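Long-range contact in microcin B17-processing protein McbB (Escherichia coli str. K-12 substr. MG1655, PDB 6GRH), which is needed to process the inactive precursor of the peptide antibiotic microcin B17 into its active form: residues L29-S34 with T83-K88. Sequence-based numbering, arbitrary orientation.
Sequences LITYIS and TGVINK. With EDO (1,2-ethanediol), chain J.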
ATOM      1  N   LEU B  29      44.606 -13.866  -5.787  1.00 28.91           N
ATOM      2  CA  LEU B  29      43.876 -12.662  -5.460  1.00 28.06           C
ATOM      3  C   LEU B  29      42.405 -13.007  -5.641  1.00 27.31           C
ATOM      4  O   LEU B  29      42.040 -13.546  -6.679  1.00 27.31           O
ATOM      5  CB  LEU B  29      44.249 -11.545  -6.442  1.00 28.12           C
ATOM      6  CG  LEU B  29      43.409 -10.268  -6.379  1.00 27.46           C
ATOM      7  CD1 LEU B  29      43.581  -9.598  -5.043  1.00 27.33           C
ATOM      8  CD2 LEU B  29      43.680  -9.299  -7.504  1.00 27.66           C
ATOM      9  N   ILE B  30      41.587 -12.699  -4.647  1.00 26.48           N
ATOM     10  CA  ILE B  30      40.142 -12.861  -4.748  1.00 26.07           C
ATOM     11  C   ILE B  30      39.479 -11.571  -4.307  1.00 25.57           C
ATOM     12  O   ILE B  30      39.642 -11.141  -3.166  1.00 24.91           O
ATOM     13  CB  ILE B  30      39.632 -14.015  -3.868  1.00 26.38           C
ATOM     14  CG1 ILE B  30      40.444 -15.288  -4.131  1.00 27.50           C
ATOM     15  CG2 ILE B  30      38.151 -14.251  -4.124  1.00 26.48           C
ATOM     16  CD1 ILE B  30      40.310 -16.326  -3.041  1.00 28.38           C
ATOM     17  N   THR B  31      38.702 -10.976  -5.213  1.00 25.19           N
ATOM     18  CA  THR B  31      37.914  -9.807  -4.906  1.00 24.85           C
ATOM     19  C   THR B  31      36.434 -10.100  -5.133  1.00 25.59           C
ATOM     20  O   THR B  31      36.058 -11.200  -5.527  1.00 24.66           O
ATOM     21  CB  THR B  31      38.332  -8.617  -5.775  1.00 25.12           C
ATOM     22  OG1 THR B  31      37.748  -8.712  -7.084  1.00 24.62           O
ATOM     23  CG2 THR B  31      39.875  -8.558  -5.916  1.00 25.78           C
ATOM     24  N   TYR B  32      35.604  -9.088  -4.933  1.00 26.59           N
ATOM     25  CA  TYR B  32      34.186  -9.202  -5.289  1.00 27.36           C
ATOM     26  C   TYR B  32      33.911  -9.328  -6.796  1.00 28.35           C
ATOM     27  O   TYR B  32      32.882  -9.877  -7.205  1.00 28.72           O
ATOM     28  CB  TYR B  32      33.440  -8.002  -4.721  1.00 28.71           C
ATOM     29  CG  TYR B  32      33.195  -8.028  -3.228  1.00 28.70           C
ATOM     30  CD1 TYR B  32      33.467  -9.149  -2.442  1.00 29.87           C
ATOM     31  CD2 TYR B  32      32.631  -6.943  -2.610  1.00 29.89           C
ATOM     32  CE1 TYR B  32      33.207  -9.160  -1.083  1.00 29.83           C
ATOM     33  CE2 TYR B  32      32.379  -6.942  -1.244  1.00 29.86           C
ATOM     34  CZ  TYR B  32      32.663  -8.061  -0.497  1.00 30.05           C
ATOM     35  OH  TYR B  32      32.388  -8.064   0.839  1.00 30.29           O
ATOM     36  N   ILE B  33      34.841  -8.843  -7.603  1.00 28.21           N
ATOM     37  CA  ILE B  33      34.734  -8.784  -9.046  1.00 29.13           C
ATOM     38  C   ILE B  33      35.413  -9.967  -9.730  1.00 29.26           C
ATOM     39  O   ILE B  33      34.880 -10.496 -10.695  1.00 29.49           O
ATOM     40  CB  ILE B  33      35.368  -7.475  -9.565  1.00 30.38           C
ATOM     41  CG1 ILE B  33      34.721  -6.265  -8.887  1.00 30.93           C
ATOM     42  CG2 ILE B  33      35.338  -7.366 -11.087  1.00 31.65           C
ATOM     43  CD1 ILE B  33      33.237  -6.158  -9.076  1.00 31.91           C
ATOM     44  N   SER B  34      36.595 -10.360  -9.267  1.00 28.68           N
ATOM     45  CA  SER B  34      37.354 -11.359  -9.978  1.00 28.84           C
ATOM     46  C   SER B  34      38.264 -12.169  -9.087  1.00 28.35           C
ATOM     47  O   SER B  34      38.426 -11.881  -7.915  1.00 27.43           O
ATOM     48  CB  SER B  34      38.186 -10.688 -11.090  1.00 30.02           C
ATOM     49  OG  SER B  34      39.207  -9.860 -10.512  1.00 29.69           O
ATOM     50  N   THR B  83      40.372  -5.520 -11.793  1.00 30.05           N
ATOM     51  CA  THR B  83      40.162  -6.720 -10.977  1.00 29.00           C
ATOM     52  C   THR B  83      39.321  -6.525  -9.725  1.00 27.90           C
ATOM     53  O   THR B  83      38.941  -7.523  -9.126  1.00 27.70           O
ATOM     54  CB  THR B  83      41.500  -7.392 -10.578  1.00 29.41           C
ATOM     55  OG1 THR B  83      42.320  -6.471  -9.810  1.00 28.69           O
ATOM     56  CG2 THR B  83      42.244  -7.881 -11.805  1.00 30.08           C
ATOM     57  N   GLY B  84      39.044  -5.274  -9.320  1.00 27.00           N
ATOM     58  CA  GLY B  84      38.221  -4.963  -8.143  1.00 26.47           C
ATOM     59  C   GLY B  84      38.976  -4.797  -6.824  1.00 26.69           C
ATOM     60  O   GLY B  84      38.409  -5.012  -5.753  1.00 26.01           O
ATOM     61  N   VAL B  85      40.267  -4.441  -6.900  1.00 26.92           N
ATOM     62  CA  VAL B  85      41.085  -4.201  -5.717  1.00 27.12           C
ATOM     63  C   VAL B  85      40.904  -2.755  -5.242  1.00 27.42           C
ATOM     64  O   VAL B  85      40.835  -2.504  -4.040  1.00 26.68           O
ATOM     65  CB  VAL B  85      42.582  -4.486  -5.955  1.00 27.47           C
ATOM     66  CG1 VAL B  85      43.388  -4.278  -4.674  1.00 27.49           C
ATOM     67  CG2 VAL B  85      42.808  -5.909  -6.445  1.00 27.83           C
ATOM     68  N   ILE B  86      40.878  -1.820  -6.188  1.00 28.63           N
ATOM     69  CA  ILE B  86      40.678  -0.400  -5.893  1.00 29.91           C
ATOM     70  C   ILE B  86      39.636   0.210  -6.840  1.00 30.91           C
ATOM     71  O   ILE B  86      39.333  -0.366  -7.888  1.00 29.72           O
ATOM     72  CB  ILE B  86      41.994   0.435  -5.958  1.00 30.41           C
ATOM     73  CG1 ILE B  86      42.453   0.668  -7.405  1.00 31.56           C
ATOM     74  CG2 ILE B  86      43.104  -0.211  -5.135  1.00 30.63           C
ATOM     75  CD1 ILE B  86      43.780   1.381  -7.535  1.00 32.75           C
ATOM     76  N   ASN B  87      39.077   1.363  -6.464  1.00 32.27           N
ATOM     77  CA  ASN B  87      38.476   2.228  -7.472  1.00 35.31           C
ATOM     78  C   ASN B  87      38.831   3.667  -7.222  1.00 36.75           C
ATOM     79  O   ASN B  87      39.345   4.000  -6.163  1.00 38.58           O
ATOM     80  CB  ASN B  87      36.967   2.002  -7.647  1.00 36.33           C
ATOM     81  CG  ASN B  87      36.142   2.423  -6.459  1.00 37.64           C
ATOM     82  OD1 ASN B  87      34.996   1.993  -6.329  1.00 41.77           O
ATOM     83  ND2 ASN B  87      36.676   3.273  -5.614  1.00 39.50           N
ATOM     84  N   LYS B  88      38.607   4.500  -8.226  1.00 37.53           N
ATOM     85  CA  LYS B  88      38.901   5.910  -8.138  1.00 39.76           C
ATOM     86  C   LYS B  88      37.591   6.704  -8.178  1.00 40.45           C
ATOM     87  O   LYS B  88      36.825   6.568  -9.116  1.00 41.65           O
ATOM     88  CB  LYS B  88      39.834   6.299  -9.281  1.00 41.78           C
ATOM     89  CG  LYS B  88      40.610   7.571  -9.017  1.00 44.25           C
ATOM     90  CD  LYS B  88      41.692   7.830 -10.056  1.00 45.25           C
TER
HETATM   91  C1  EDO J 405      33.353  -5.958   3.691  0.50 38.61           C
HETATM   92  O1  EDO J 405      32.662  -5.465   2.540  0.50 37.48           O
HETATM   93  C2  EDO J 405      33.197  -7.469   3.716  0.50 38.23           C
HETATM   94  O2  EDO J 405      33.530  -7.993   5.000  0.50 39.20           O
HETATM   95  O   HOH W   1      36.331  -6.077  -4.322  1.00 27.72           O
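Thr83, the residue most covered by the contact, turns its carbonyl O onto the tight turn between strands 26-31 and 34-38, where two hydroxyls donate to it. Thr31 OG1 lies 2.6 Å from Thr83 O, in the carbonyl plane at a C=O...donor angle of 152°; Ser34 OG, 2.7 Å from the same O, comes in on a lone pair at 115°. Thr31 OG1 sits between its own backbone N and carbonyl carbon (chi1 80°), which lets it also accept from Ile33 N and Ser34 N, each 3.0 Å away, as an ST turn and ST motif. One oxygen thus accepts two N-H groups of the turn and donates its own hydrogen bond across to Thr83 O. Gly84, whose positive phi closes helix 73-82 in a Schellman motif, lets Ile33 CG1 approach its bare CA to 3.8 Å. Its carbonyl O is joined to Tyr32 N through a water. Beyond these hydrogen bonds, Leu29 crosses Thr83 at about a right angle, its CD2 3.9 Å from Thr83 OG1 and 3.7 Å from Val85 CG2. Phe18 of strand 13-23 packs on Leu29, and Leu47 and Leu50 of helix 41-52 on Val85. Thr83 OG1 turns back to Phe79 O, and Ser34 continues the sheet into the chain of another protein. With every touching residue buried, paired hydroxyls satisfy a carbonyl at the helix C-terminus, where the dipole would probably strengthen it as an acceptor, and so join the helix end to the turn.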